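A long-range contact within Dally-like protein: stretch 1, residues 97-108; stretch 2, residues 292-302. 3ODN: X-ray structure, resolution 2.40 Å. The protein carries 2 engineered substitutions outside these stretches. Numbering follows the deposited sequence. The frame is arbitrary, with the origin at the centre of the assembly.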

# COMPACT_ATOMS: atom_id res chain seq x y z
N THR A 97 13.61 -15.51 -16.02
CA THR A 97 14.72 -15.70 -16.96
C THR A 97 15.88 -16.47 -16.32
O THR A 97 16.40 -17.38 -16.93
CB THR A 97 15.18 -14.34 -17.53
OG1 THR A 97 14.03 -13.57 -17.88
CG2 THR A 97 16.11 -14.49 -18.75
N GLN A 98 16.28 -16.07 -15.11
CA GLN A 98 17.35 -16.68 -14.32
C GLN A 98 16.97 -18.09 -13.89
O GLN A 98 17.85 -18.94 -13.82
CB GLN A 98 17.65 -15.83 -13.07
CG GLN A 98 18.65 -14.70 -13.31
CD GLN A 98 19.59 -14.53 -12.14
OE1 GLN A 98 19.18 -14.25 -11.01
NE2 GLN A 98 20.87 -14.70 -12.40
N PHE A 99 15.68 -18.33 -13.57
CA PHE A 99 15.17 -19.64 -13.18
C PHE A 99 15.32 -20.59 -14.36
O PHE A 99 15.80 -21.71 -14.18
CB PHE A 99 13.69 -19.57 -12.73
CG PHE A 99 13.16 -20.86 -12.13
CD1 PHE A 99 12.96 -20.97 -10.76
CD2 PHE A 99 12.88 -21.96 -12.93
CE1 PHE A 99 12.51 -22.16 -10.20
CE2 PHE A 99 12.45 -23.15 -12.37
CZ PHE A 99 12.27 -23.25 -11.01
N ASN A 100 14.88 -20.15 -15.55
CA ASN A 100 14.91 -20.93 -16.78
C ASN A 100 16.34 -21.26 -17.22
O ASN A 100 16.64 -22.42 -17.52
CB ASN A 100 14.10 -20.24 -17.89
CG ASN A 100 14.11 -21.02 -19.19
OD1 ASN A 100 14.99 -20.84 -20.03
ND2 ASN A 100 13.19 -21.96 -19.36
N SER A 101 17.21 -20.23 -17.23
CA SER A 101 18.61 -20.35 -17.60
C SER A 101 19.33 -21.32 -16.67
O SER A 101 20.05 -22.18 -17.16
CB SER A 101 19.29 -18.98 -17.59
OG SER A 101 18.70 -18.14 -18.57
N MET A 102 19.10 -21.21 -15.34
CA MET A 102 19.71 -22.11 -14.37
C MET A 102 19.21 -23.53 -14.58
O MET A 102 20.01 -24.47 -14.55
CB MET A 102 19.43 -21.68 -12.93
CG MET A 102 20.04 -22.63 -11.89
SD MET A 102 19.47 -22.38 -10.19
CE MET A 102 20.60 -21.08 -9.66
N PHE A 103 17.90 -23.69 -14.81
CA PHE A 103 17.28 -25.01 -14.95
C PHE A 103 17.65 -25.80 -16.21
O PHE A 103 17.90 -26.98 -16.08
CB PHE A 103 15.80 -24.98 -14.57
CG PHE A 103 15.47 -25.15 -13.10
CD1 PHE A 103 14.62 -26.17 -12.67
CD2 PHE A 103 16.02 -24.30 -12.14
CE1 PHE A 103 14.33 -26.34 -11.31
CE2 PHE A 103 15.72 -24.47 -10.78
CZ PHE A 103 14.88 -25.49 -10.38
N ILE A 104 17.83 -25.13 -17.38
CA ILE A 104 18.33 -25.68 -18.65
C ILE A 104 19.79 -26.14 -18.44
O ILE A 104 20.22 -27.16 -18.97
CB ILE A 104 18.27 -24.61 -19.80
CG1 ILE A 104 16.85 -24.47 -20.37
CG2 ILE A 104 19.26 -24.92 -20.93
CD1 ILE A 104 16.67 -23.26 -21.39
N ARG A 105 20.55 -25.34 -17.69
CA ARG A 105 21.95 -25.61 -17.44
C ARG A 105 22.17 -26.76 -16.46
O ARG A 105 22.92 -27.67 -16.77
CB ARG A 105 22.73 -24.32 -17.10
CG ARG A 105 23.19 -23.59 -18.37
CD ARG A 105 23.03 -22.08 -18.35
NE ARG A 105 24.07 -21.44 -17.56
CZ ARG A 105 25.10 -20.77 -18.06
NH1 ARG A 105 25.23 -20.62 -19.37
NH2 ARG A 105 26.01 -20.24 -17.26
N THR A 106 21.46 -26.76 -15.33
CA THR A 106 21.57 -27.78 -14.28
C THR A 106 20.80 -29.07 -14.55
O THR A 106 21.33 -30.15 -14.27
CB THR A 106 21.17 -27.16 -12.93
OG1 THR A 106 21.68 -25.83 -12.87
CG2 THR A 106 21.65 -27.98 -11.74
N TYR A 107 19.54 -28.97 -15.00
CA TYR A 107 18.68 -30.14 -15.19
C TYR A 107 18.55 -30.67 -16.61
O TYR A 107 18.16 -31.82 -16.80
CB TYR A 107 17.35 -29.99 -14.45
CG TYR A 107 17.56 -29.71 -12.97
CD1 TYR A 107 18.05 -30.69 -12.12
CD2 TYR A 107 17.32 -28.45 -12.44
CE1 TYR A 107 18.29 -30.43 -10.77
CE2 TYR A 107 17.55 -28.17 -11.09
CZ TYR A 107 18.02 -29.18 -10.26
OH TYR A 107 18.25 -28.96 -8.92
N GLY A 108 18.98 -29.86 -17.57
CA GLY A 108 19.02 -30.24 -18.98
C GLY A 108 17.68 -30.58 -19.57
O GLY A 108 16.69 -29.88 -19.34
N PRO A 292 16.06 -15.53 -5.21
CA PRO A 292 16.74 -16.83 -5.14
C PRO A 292 15.77 -18.01 -5.23
O PRO A 292 16.05 -19.07 -4.66
CB PRO A 292 17.40 -16.79 -3.76
CG PRO A 292 16.54 -15.76 -2.95
CD PRO A 292 15.57 -15.12 -3.87
N LEU A 293 14.63 -17.82 -5.92
CA LEU A 293 13.58 -18.83 -6.06
C LEU A 293 14.07 -20.10 -6.77
O LEU A 293 13.68 -21.20 -6.37
CB LEU A 293 12.30 -18.25 -6.70
CG LEU A 293 11.03 -19.14 -6.74
CD1 LEU A 293 10.71 -19.76 -5.37
CD2 LEU A 293 9.84 -18.33 -7.21
N ASN A 294 14.99 -19.94 -7.73
CA ASN A 294 15.61 -21.05 -8.46
C ASN A 294 16.43 -21.97 -7.55
O ASN A 294 16.31 -23.19 -7.67
CB ASN A 294 16.40 -20.56 -9.67
CG ASN A 294 17.43 -19.48 -9.41
OD1 ASN A 294 17.80 -19.16 -8.27
ND2 ASN A 294 17.96 -18.93 -10.50
N ILE A 295 17.17 -21.36 -6.56
CA ILE A 295 17.99 -22.01 -5.53
C ILE A 295 17.09 -22.78 -4.55
O ILE A 295 17.41 -23.91 -4.21
CB ILE A 295 18.93 -20.99 -4.81
CG1 ILE A 295 20.02 -20.46 -5.76
CG2 ILE A 295 19.56 -21.56 -3.52
CD1 ILE A 295 20.17 -18.93 -5.77
N LYS A 296 15.96 -22.18 -4.12
CA LYS A 296 15.01 -22.83 -3.19
C LYS A 296 14.35 -24.06 -3.83
O LYS A 296 14.13 -25.06 -3.15
CB LYS A 296 13.93 -21.84 -2.72
CG LYS A 296 14.45 -20.66 -1.91
CD LYS A 296 13.46 -19.48 -1.99
CE LYS A 296 13.60 -18.48 -0.86
NZ LYS A 296 12.42 -18.50 0.06
N ILE A 297 14.04 -23.99 -5.13
CA ILE A 297 13.40 -25.10 -5.84
C ILE A 297 14.41 -26.22 -6.18
O ILE A 297 14.07 -27.40 -6.05
CB ILE A 297 12.42 -24.62 -6.98
CG1 ILE A 297 11.30 -23.76 -6.37
CG2 ILE A 297 11.84 -25.80 -7.81
CD1 ILE A 297 10.53 -22.98 -7.29
N SER A 298 15.68 -25.86 -6.51
CA SER A 298 16.75 -26.84 -6.78
C SER A 298 17.10 -27.63 -5.49
O SER A 298 17.36 -28.83 -5.55
CB SER A 298 18.00 -26.15 -7.33
OG SER A 298 18.66 -25.37 -6.34
N GLU A 299 17.08 -26.93 -4.34
CA GLU A 299 17.34 -27.51 -3.03
C GLU A 299 16.24 -28.49 -2.61
O GLU A 299 16.57 -29.52 -2.02
CB GLU A 299 17.66 -26.41 -1.98
CG GLU A 299 19.08 -25.87 -2.17
CD GLU A 299 19.58 -24.71 -1.32
OE1 GLU A 299 18.75 -23.93 -0.79
OE2 GLU A 299 20.82 -24.55 -1.24
N ALA A 300 14.97 -28.24 -3.01
CA ALA A 300 13.85 -29.17 -2.79
C ALA A 300 14.04 -30.43 -3.69
O ALA A 300 13.81 -31.56 -3.25
CB ALA A 300 12.54 -28.48 -3.13
N ILE A 301 14.52 -30.21 -4.93
CA ILE A 301 14.83 -31.25 -5.91
C ILE A 301 15.98 -32.18 -5.41
O ILE A 301 15.84 -33.40 -5.48
CB ILE A 301 15.06 -30.62 -7.31
CG1 ILE A 301 13.70 -30.23 -7.97
CG2 ILE A 301 15.89 -31.55 -8.23
CD1 ILE A 301 13.74 -29.34 -9.29
N MET A 302 17.09 -31.59 -4.89
CA MET A 302 18.24 -32.33 -4.35
C MET A 302 17.84 -33.12 -3.12
O MET A 302 18.37 -34.21 -2.91
CB MET A 302 19.40 -31.38 -4.01
CG MET A 302 20.17 -30.90 -5.23
SD MET A 302 21.70 -30.04 -4.79
CE MET A 302 21.06 -28.39 -4.32

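The helices running through the two stretches pack with their axes 9.5 Å apart at closest approach and their N-to-C directions 38° apart, burying 486 Å² in total. Asn 294 has the largest share, 100 Å². Its side chain, with chi1 at 53° (p), sits as a knob among Gln 98, Phe 99, Met 102 and Phe 103, near the point where the backbones converge: the CA atoms of Phe 99 and Asn 294 are 4.9 Å apart. From this pocket Asn 294 ND2 donates a weak hydrogen bond to Gln 98 O (3.3 Å, 147° at the hydrogen). That carbonyl also accepts the helical bond from Met 102 N, so the amide adds a second donor.

Phe 99 covers 67 Å². Its CA-to-CB bond points sideways, yet the t rotamer brings the ring close, with Phe 99 CD1 3.5 Å from Asn 294 CA. Ile 297 meets the edge of this ring, Phe 99 CE1 to Ile 297 CD1 measuring 3.6 Å.

The CA-to-CB bond of Tyr 107, which covers 64 Å², points toward the second helix. Tyr 107 OH lies 3.2 Å from Ser 298 CB, near the ring plane, while Tyr 107 CE1 approaches Ile 301 CG2 at 3.7 Å. Between these aromatics, Phe 103 supplies the reciprocal knob, lodged among Asn 294, Ile 297, Ser 298 and Ile 301.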